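PDB 3IMK: putative molybdenum carrier protein, which is of unknown function but, as a SLOG-type Rossmann-like protein and putative molybdenum carrier, may bind a molybdenum-containing or nucleotide-like ligand. Local coordinates for residues A[6-11]-A[130-135]; A[78-83]-A[143-148]; A[102-107]-A[118-123]. All blocks are in the same frame, centred on the assembly; numbering follows the deposited sequence.

Contact 1. Residues A[6-11]-A[130-135]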
loop_
_atom_site.group_PDB
_atom_site.type_symbol
_atom_site.label_atom_id
_atom_site.label_comp_id
_atom_site.label_asym_id
_atom_site.label_seq_id
_atom_site.Cartn_x
_atom_site.Cartn_y
_atom_site.Cartn_z
ATOM N N PRO A 6 9.247 -4.248 -13.481
ATOM C CA PRO A 6 7.937 -4.500 -12.882
ATOM C C PRO A 6 6.815 -4.081 -13.859
ATOM O O PRO A 6 6.992 -3.123 -14.621
ATOM C CB PRO A 6 7.923 -3.579 -11.648
ATOM C CG PRO A 6 9.332 -3.351 -11.339
ATOM C CD PRO A 6 10.032 -3.296 -12.676
ATOM N N ALA A 7 5.712 -4.819 -13.893
ATOM C CA ALA A 7 4.566 -4.442 -14.691
ATOM C C ALA A 7 3.407 -4.071 -13.779
ATOM O O ALA A 7 2.459 -4.825 -13.609
ATOM C CB ALA A 7 4.160 -5.574 -15.668
ATOM N N ILE A 8 3.488 -2.887 -13.164
ATOM C CA ILE A 8 2.460 -2.467 -12.236
ATOM C C ILE A 8 1.296 -1.853 -13.013
ATOM O O ILE A 8 1.394 -0.717 -13.518
ATOM C CB ILE A 8 3.007 -1.493 -11.169
ATOM C CG1 ILE A 8 4.193 -2.097 -10.432
ATOM C CG2 ILE A 8 1.929 -1.084 -10.138
ATOM C CD1 ILE A 8 3.949 -3.425 -9.751
ATOM N N THR A 9 0.220 -2.624 -13.147
ATOM C CA THR A 9 -0.955 -2.203 -13.882
ATOM C C THR A 9 -1.964 -1.507 -13.014
ATOM O O THR A 9 -2.871 -0.847 -13.508
ATOM C CB THR A 9 -1.619 -3.409 -14.555
ATOM O OG1 THR A 9 -2.011 -4.317 -13.497
ATOM C CG2 THR A 9 -0.649 -4.076 -15.568
ATOM N N LYS A 10 -1.857 -1.669 -11.695
ATOM C CA LYS A 10 -2.802 -1.022 -10.762
ATOM C C LYS A 10 -2.203 -0.982 -9.353
ATOM O O LYS A 10 -1.603 -1.982 -8.911
ATOM C CB LYS A 10 -4.142 -1.759 -10.720
ATOM C CG LYS A 10 -5.297 -1.022 -10.006
ATOM C CD LYS A 10 -6.602 -1.827 -10.038
ATOM C CE LYS A 10 -7.807 -1.059 -9.444
ATOM N NZ LYS A 10 -9.229 -1.614 -9.662
ATOM N N ILE A 11 -2.373 0.158 -8.677
ATOM C CA ILE A 11 -2.051 0.332 -7.262
ATOM C C ILE A 11 -3.341 0.455 -6.516
ATOM O O ILE A 11 -4.214 1.223 -6.927
ATOM C CB ILE A 11 -1.154 1.549 -7.022
ATOM C CG1 ILE A 11 0.264 1.248 -7.556
ATOM C CG2 ILE A 11 -1.099 1.919 -5.505
ATOM C CD1 ILE A 11 1.197 2.487 -7.662
ATOM N N GLN A 130 1.266 -7.549 -10.380
ATOM C CA GLN A 130 0.834 -6.443 -11.235
ATOM C C GLN A 130 -0.161 -5.498 -10.573
ATOM O O GLN A 130 -0.111 -4.290 -10.787
ATOM C CB GLN A 130 0.259 -7.023 -12.529
ATOM C CG GLN A 130 1.260 -7.816 -13.406
ATOM C CD GLN A 130 0.721 -8.184 -14.801
ATOM O OE1 GLN A 130 -0.427 -7.940 -15.134
ATOM N NE2 GLN A 130 1.562 -8.796 -15.583
ATOM N N VAL A 131 -1.094 -6.051 -9.790
ATOM C CA VAL A 131 -2.011 -5.295 -8.956
ATOM C C VAL A 131 -1.415 -5.310 -7.556
ATOM O O VAL A 131 -1.337 -6.396 -6.906
ATOM C CB VAL A 131 -3.417 -5.883 -8.954
ATOM C CG1 VAL A 131 -4.329 -5.061 -8.029
ATOM C CG2 VAL A 131 -4.018 -5.944 -10.411
ATOM N N LEU A 132 -0.887 -4.154 -7.156
ATOM C CA LEU A 132 -0.144 -4.015 -5.930
ATOM C C LEU A 132 -0.907 -3.267 -4.870
ATOM O O LEU A 132 -1.243 -2.096 -5.076
ATOM C CB LEU A 132 1.160 -3.283 -6.222
ATOM C CG LEU A 132 2.077 -2.974 -5.032
ATOM C CD1 LEU A 132 2.563 -4.251 -4.351
ATOM C CD2 LEU A 132 3.298 -2.138 -5.512
ATOM N N ASN A 133 -1.203 -3.925 -3.742
ATOM C CA ASN A 133 -1.793 -3.285 -2.554
ATOM C C ASN A 133 -0.669 -2.693 -1.723
ATOM O O ASN A 133 0.336 -3.354 -1.502
ATOM C CB ASN A 133 -2.529 -4.331 -1.752
ATOM C CG ASN A 133 -3.165 -3.799 -0.463
ATOM O OD1 ASN A 133 -3.719 -2.695 -0.461
ATOM N ND2 ASN A 133 -3.162 -4.603 0.592
ATOM N N ILE A 134 -0.821 -1.427 -1.332
ATOM C CA ILE A 134 0.191 -0.733 -0.539
ATOM C C ILE A 134 -0.501 -0.321 0.746
ATOM O O ILE A 134 -1.567 0.309 0.754
ATOM C CB ILE A 134 0.793 0.468 -1.274
ATOM C CG1 ILE A 134 1.385 -0.024 -2.590
ATOM C CG2 ILE A 134 1.844 1.163 -0.356
ATOM C CD1 ILE A 134 2.005 1.091 -3.481
ATOM N N ALA A 135 0.130 -0.649 1.871
ATOM C CA ALA A 135 -0.402 -0.441 3.209
ATOM C C ALA A 135 0.650 0.115 4.135
ATOM O O ALA A 135 1.845 0.013 3.916
ATOM C CB ALA A 135 -0.928 -1.808 3.757
HETATM O O HOH W 1 -2.849 -6.794 -14.129
#

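Contact 2. Residues A[78-83]-A[143-148]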
loop_
_atom_site.group_PDB
_atom_site.type_symbol
_atom_site.label_atom_id
_atom_site.label_comp_id
_atom_site.label_asym_id
_atom_site.label_seq_id
_atom_site.Cartn_x
_atom_site.Cartn_y
_atom_site.Cartn_z
ATOM N N LEU A 78 2.533 -4.699 -0.293
ATOM C CA LEU A 78 3.732 -4.016 0.150
ATOM C C LEU A 78 3.330 -3.228 1.402
ATOM O O LEU A 78 2.402 -2.419 1.312
ATOM C CB LEU A 78 4.237 -3.057 -0.923
ATOM C CG LEU A 78 5.349 -2.073 -0.534
ATOM C CD1 LEU A 78 6.634 -2.826 -0.100
ATOM C CD2 LEU A 78 5.667 -1.163 -1.722
ATOM N N ILE A 79 4.006 -3.438 2.541
ATOM C CA ILE A 79 3.711 -2.738 3.805
ATOM C C ILE A 79 4.934 -1.855 4.115
ATOM O O ILE A 79 6.042 -2.352 4.176
ATOM C CB ILE A 79 3.422 -3.686 5.003
ATOM C CG1 ILE A 79 2.381 -4.752 4.597
ATOM C CG2 ILE A 79 2.928 -2.840 6.177
ATOM C CD1 ILE A 79 2.095 -5.831 5.645
ATOM N N ILE A 80 4.722 -0.561 4.282
ATOM C CA ILE A 80 5.792 0.391 4.537
ATOM C C ILE A 80 5.607 0.984 5.946
ATOM O O ILE A 80 4.537 1.477 6.260
ATOM C CB ILE A 80 5.774 1.507 3.467
ATOM C CG1 ILE A 80 5.752 0.918 2.054
ATOM C CG2 ILE A 80 6.991 2.438 3.689
ATOM C CD1 ILE A 80 5.365 1.925 0.936
ATOM N N SER A 81 6.674 1.006 6.755
ATOM C CA SER A 81 6.640 1.562 8.093
ATOM C C SER A 81 7.989 2.123 8.482
ATOM O O SER A 81 8.993 1.930 7.781
ATOM C CB SER A 81 6.282 0.484 9.116
ATOM O OG SER A 81 7.340 -0.416 9.316
ATOM N N HIS A 82 7.980 2.779 9.631
ATOM C CA HIS A 82 9.181 3.034 10.433
ATOM C C HIS A 82 9.052 2.253 11.705
ATOM O O HIS A 82 8.206 2.582 12.545
ATOM C CB HIS A 82 9.381 4.527 10.724
ATOM C CG HIS A 82 9.598 5.367 9.502
ATOM N ND1 HIS A 82 8.631 6.225 9.023
ATOM C CD2 HIS A 82 10.662 5.488 8.668
ATOM C CE1 HIS A 82 9.102 6.853 7.957
ATOM N NE2 HIS A 82 10.326 6.409 7.704
ATOM N N GLY A 83 9.798 1.160 11.806
ATOM C CA GLY A 83 9.740 0.289 12.967
ATOM C C GLY A 83 8.859 -0.947 12.757
ATOM O O GLY A 83 8.229 -1.140 11.701
ATOM N N PRO A 143 4.083 10.777 11.348
ATOM C CA PRO A 143 4.049 11.985 10.545
ATOM C C PRO A 143 4.969 11.965 9.323
ATOM O O PRO A 143 4.778 12.788 8.456
ATOM C CB PRO A 143 4.497 13.091 11.518
ATOM C CG PRO A 143 4.267 12.514 12.858
ATOM C CD PRO A 143 4.560 11.046 12.714
ATOM N N GLU A 144 5.913 11.027 9.249
ATOM C CA GLU A 144 6.854 10.931 8.140
ATOM C C GLU A 144 6.435 9.867 7.128
ATOM O O GLU A 144 7.092 9.748 6.074
ATOM C CB GLU A 144 8.285 10.594 8.636
ATOM C CG GLU A 144 8.924 11.685 9.506
ATOM C CD GLU A 144 10.348 11.359 9.998
ATOM O OE1 GLU A 144 10.718 10.156 10.046
ATOM O OE2 GLU A 144 11.080 12.302 10.351
ATOM N N ILE A 145 5.400 9.071 7.403
ATOM C CA ILE A 145 5.125 7.943 6.510
ATOM C C ILE A 145 4.583 8.321 5.126
ATOM O O ILE A 145 4.911 7.673 4.153
ATOM C CB ILE A 145 4.254 6.863 7.196
ATOM C CG1 ILE A 145 4.372 5.537 6.445
ATOM C CG2 ILE A 145 2.785 7.313 7.292
ATOM C CD1 ILE A 145 5.719 4.948 6.417
ATOM N N TYR A 146 3.803 9.401 5.037
ATOM C CA TYR A 146 3.255 9.809 3.733
ATOM C C TYR A 146 4.404 10.139 2.777
ATOM O O TYR A 146 4.501 9.601 1.686
ATOM C CB TYR A 146 2.317 11.022 3.902
ATOM C CG TYR A 146 1.838 11.555 2.567
ATOM C CD1 TYR A 146 2.569 12.491 1.860
ATOM C CD2 TYR A 146 0.648 11.091 2.010
ATOM C CE1 TYR A 146 2.156 12.932 0.618
ATOM C CE2 TYR A 146 0.231 11.508 0.781
ATOM C CZ TYR A 146 0.979 12.466 0.096
ATOM O OH TYR A 146 0.567 12.904 -1.150
ATOM N N GLN A 147 5.289 11.033 3.210
ATOM C CA GLN A 147 6.354 11.463 2.293
ATOM C C GLN A 147 7.390 10.352 2.056
ATOM O O GLN A 147 7.966 10.264 0.974
ATOM C CB GLN A 147 7.066 12.731 2.773
ATOM C CG GLN A 147 7.942 13.386 1.692
ATOM C CD GLN A 147 7.150 13.766 0.440
ATOM O OE1 GLN A 147 6.085 14.392 0.554
ATOM N NE2 GLN A 147 7.626 13.366 -0.743
ATOM N N ALA A 148 7.649 9.550 3.077
ATOM C CA ALA A 148 8.572 8.452 2.901
ATOM C C ALA A 148 8.054 7.474 1.839
ATOM O O ALA A 148 8.835 6.942 1.011
ATOM C CB ALA A 148 8.768 7.725 4.226
#

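Contact 3. Residues A[102-107]-A[118-123]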
loop_
_atom_site.group_PDB
_atom_site.type_symbol
_atom_site.label_atom_id
_atom_site.label_comp_id
_atom_site.label_asym_id
_atom_site.label_seq_id
_atom_site.Cartn_x
_atom_site.Cartn_y
_atom_site.Cartn_z
ATOM N N PRO A 102 1.693 -12.949 -1.549
ATOM C CA PRO A 102 3.004 -12.374 -1.398
ATOM C C PRO A 102 2.933 -11.091 -0.602
ATOM O O PRO A 102 2.026 -10.270 -0.783
ATOM C CB PRO A 102 3.462 -12.121 -2.847
ATOM C CG PRO A 102 2.667 -13.098 -3.667
ATOM C CD PRO A 102 1.368 -13.262 -2.951
ATOM N N CYS A 103 3.893 -10.904 0.272
ATOM C CA CYS A 103 3.909 -9.781 1.188
ATOM C C CYS A 103 5.370 -9.381 1.472
ATOM O O CYS A 103 6.199 -10.236 1.755
ATOM C CB CYS A 103 3.129 -10.139 2.446
ATOM S SG CYS A 103 2.975 -8.746 3.639
ATOM N N LEU A 104 5.670 -8.100 1.317
ATOM C CA LEU A 104 6.950 -7.544 1.639
ATOM C C LEU A 104 6.750 -6.403 2.575
ATOM O O LEU A 104 6.059 -5.448 2.242
ATOM C CB LEU A 104 7.652 -7.083 0.346
ATOM C CG LEU A 104 9.007 -6.380 0.503
ATOM C CD1 LEU A 104 10.029 -7.262 1.222
ATOM C CD2 LEU A 104 9.559 -5.914 -0.857
ATOM N N HIS A 105 7.391 -6.442 3.729
ATOM C CA HIS A 105 7.414 -5.348 4.668
ATOM C C HIS A 105 8.774 -4.638 4.563
ATOM O O HIS A 105 9.796 -5.260 4.822
ATOM C CB HIS A 105 7.257 -5.864 6.125
ATOM C CG HIS A 105 7.488 -4.798 7.163
ATOM N ND1 HIS A 105 7.974 -5.058 8.429
ATOM C CD2 HIS A 105 7.263 -3.456 7.107
ATOM C CE1 HIS A 105 8.077 -3.913 9.095
ATOM N NE2 HIS A 105 7.631 -2.934 8.328
ATOM N N ILE A 106 8.720 -3.361 4.191
ATOM C CA ILE A 106 9.864 -2.454 4.192
ATOM C C ILE A 106 9.794 -1.613 5.462
ATOM O O ILE A 106 8.879 -0.813 5.636
ATOM C CB ILE A 106 9.881 -1.567 2.947
ATOM C CG1 ILE A 106 10.081 -2.412 1.696
ATOM C CG2 ILE A 106 10.953 -0.462 3.040
ATOM C CD1 ILE A 106 11.414 -3.257 1.638
ATOM N N ASP A 107 10.809 -1.747 6.319
ATOM C CA ASP A 107 10.969 -0.961 7.531
ATOM C C ASP A 107 12.049 0.101 7.206
ATOM O O ASP A 107 13.234 -0.194 7.147
ATOM C CB ASP A 107 11.372 -1.854 8.707
ATOM C CG ASP A 107 11.562 -1.087 9.994
ATOM O OD1 ASP A 107 11.607 0.172 9.986
ATOM O OD2 ASP A 107 11.630 -1.728 11.063
ATOM N N THR A 118 15.193 -1.461 -4.608
ATOM C CA THR A 118 15.782 -2.676 -5.227
ATOM C C THR A 118 15.065 -3.937 -4.764
ATOM O O THR A 118 14.697 -4.823 -5.571
ATOM C CB THR A 118 17.243 -2.757 -4.953
ATOM O OG1 THR A 118 17.858 -1.633 -5.589
ATOM C CG2 THR A 118 17.897 -4.084 -5.482
ATOM N N LEU A 119 14.851 -4.046 -3.457
ATOM C CA LEU A 119 14.104 -5.183 -2.924
ATOM C C LEU A 119 12.688 -5.302 -3.489
ATOM O O LEU A 119 12.203 -6.410 -3.756
ATOM C CB LEU A 119 14.049 -5.175 -1.386
ATOM C CG LEU A 119 15.148 -5.900 -0.614
ATOM C CD1 LEU A 119 16.548 -5.784 -1.152
ATOM C CD2 LEU A 119 15.082 -5.571 0.883
ATOM N N ILE A 120 11.974 -4.178 -3.578
ATOM C CA ILE A 120 10.624 -4.181 -4.110
ATOM C C ILE A 120 10.637 -4.620 -5.591
ATOM O O ILE A 120 9.761 -5.356 -6.051
ATOM C CB ILE A 120 9.924 -2.791 -3.934
ATOM C CG1 ILE A 120 9.873 -2.371 -2.456
ATOM C CG2 ILE A 120 8.498 -2.830 -4.560
ATOM C CD1 ILE A 120 9.516 -0.900 -2.221
ATOM N N ASN A 121 11.603 -4.138 -6.329
ATOM C CA ASN A 121 11.740 -4.555 -7.737
ATOM C C ASN A 121 11.932 -6.082 -7.831
ATOM O O ASN A 121 11.276 -6.748 -8.647
ATOM C CB ASN A 121 12.882 -3.762 -8.381
ATOM C CG ASN A 121 13.154 -4.147 -9.807
ATOM O OD1 ASN A 121 13.733 -5.204 -10.054
ATOM N ND2 ASN A 121 12.803 -3.274 -10.740
ATOM N N SER A 122 12.847 -6.646 -7.055
ATOM C CA SER A 122 13.104 -8.074 -7.117
ATOM C C SER A 122 11.825 -8.862 -6.750
ATOM O O SER A 122 11.456 -9.863 -7.389
ATOM C CB SER A 122 14.231 -8.397 -6.148
ATOM O OG SER A 122 15.446 -7.798 -6.576
ATOM N N TRP A 123 11.109 -8.392 -5.721
ATOM C CA TRP A 123 9.952 -9.084 -5.212
ATOM C C TRP A 123 8.780 -9.024 -6.203
ATOM O O TRP A 123 8.085 -10.004 -6.457
ATOM C CB TRP A 123 9.565 -8.480 -3.835
ATOM C CG TRP A 123 8.239 -8.897 -3.241
ATOM C CD1 TRP A 123 7.954 -10.060 -2.622
ATOM C CD2 TRP A 123 7.072 -8.094 -3.164
ATOM N NE1 TRP A 123 6.651 -10.052 -2.175
ATOM C CE2 TRP A 123 6.093 -8.836 -2.493
ATOM C CE3 TRP A 123 6.766 -6.796 -3.580
ATOM C CZ2 TRP A 123 4.825 -8.347 -2.262
ATOM C CZ3 TRP A 123 5.495 -6.296 -3.332
ATOM C CH2 TRP A 123 4.540 -7.086 -2.714
HETATM O O HOH W 2 6.280 -12.686 -0.804
#

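Contact 1. Residues A[6-11]-A[130-135]
Lys10 and Ile11 pair with Val131 and Leu132 in parallel, joining the first strand of the chain to strand 131-135 in the middle of the sheet. The pairing begins at Gln130. Its carbonyl O takes two backbone bonds, from Thr9 N at 2.9 Å and from Lys10 N at 3.3 Å. Both donors come from the same face of the carbonyl plane. Leu132 N then returns a straighter bond to Lys10 O, 2.9 Å long with 168° at the hydrogen. At the N-terminal end of the pairing, the aliphatic CG of Gln130 rests 3.2 Å from Ala7 O. A water joins Thr9 OG1 to Gln130 OE1, 2.9 Å from the latter. Further along the strands the contact turns apolar. Ile11 CG2 meets Ile134 CD1 at 3.8 Å, on the face covered by helix 19-29. On the other face Lys10 CB lies 4.2 Å from Val131 CG2. The Asp75 carboxylate, just before the neighbouring strand 76-81, accepts from the N of Gln130 and Val131. Strand 10-12 lies between 34-38 and 131-135 in an all-parallel sheet with helices on its faces, consistent with the Rossmann-like fold of the SLOG clan.

Contact 2. Residues A[78-83]-A[143-148]
His82 reaches from the end of strand 76-81 to Glu144, Ile145 and Ala148, around the N-terminal part of helix 145-157. Its CB points toward the helix, and CG stands anti to the carbonyl carbon (chi1 -63°). Beyond CG, ND1 passes Ile145 CD1 at 4.1 Å. The strongest polar partner of ND1 is Asp142, which hydrogen-bonds to it. At the tip, CE1 lies 3.8 Å from Ala148 CB and 3.9 Å from Glu144 CB, and NE2 also touches Ala148 CB. The side chains of His82 and Glu144 cross at about a right angle, and the carboxylate plane is turned 69° from the ring. Glu144 OE1 sits above one ring face, toward the rim. His82 NE2 and Glu144 OE1 are 4.4 Å apart, not in contact. The contact lies at the C-terminal ends of the parallel strands, where Rossmann-like folds commonly place their ligand sites. An alanine at His82 would probably leave Asp142 without its ring partner and open a gap beside Ala148 and Glu144. Deeper in, Ile145 CD1 packs 3.9 Å from Ile80 CG2 and 3.7 Å from Ile80 O, a buried carbonyl with no polar partner in the model. Ser81 turns from the helix, and its OG donates to Gly83 O at 2.6 Å.

Contact 3. Residues A[102-107]-A[118-123]
Strand 103-107 and helix 118-123 run antiparallel, 177° between their directions, with their axes 10.0 Å apart and Leu104 facing Ile120. Trp123 carries much of the packing. Its CG, anti to the backbone N (chi1 170°), is placed against Leu104 CD2. Leu104 CB lies over the centre of the indole face, a CH-pi contact 3.8 Å from the centroid of the five-membered ring. The ring edge meets the strand start. Trp123 CZ2 comes 3.7 Å from Pro102 O, with Pro102 CB beside NE1. A water near the indole plane accepts from Trp123 NE1 at 3.0 Å and from Cys103 N, so it bridges the ring to the strand backbone. A strand followed by an antiparallel helix packed on the sheet is the beta-alpha half of a beta-alpha-beta crossover, which here passes over strand 76-81 to reach strand 131-135. Leu104 also reaches one turn toward the helix N-terminus. Its CD2 touches Ile120 CG1 at 3.9 Å, the two side chains crossing at about a right angle. Ile120 in turn packs on Leu152 and Phe156 of helix 145-157. Ile106 CG1 lies 4.2 Å from Ile120 CG1, while Ile106 CD1 makes a looser contact with Leu119 CD2 at 4.4 Å.

In the fold
All three contacts build on one parallel sheet and are partly buried. Ile11, Leu132 and Ile134, Ile80 and Ile145, and Ile106, Ile120 and Trp123 are buried; Ala7, Thr9 and Gln130, Glu144, and Leu119 are exposed. Contact 1 joins two central strands through backbone bonds. Contacts 2 and 3 pack helices against strands, with no direct hydrogen bond across either. Contact 3 involves the edge strand and is apolar around an indole ring. Contact 2 sets a histidine against Glu144 and Ala148, at the C-terminal strand ends. Ile134 of contact 1 meets Ile80 of contact 2, and Leu132 packs on Trp123 of contact 3. Ser81 and Gly83 bond to His105 and Asp107, linking contacts 2 and 3.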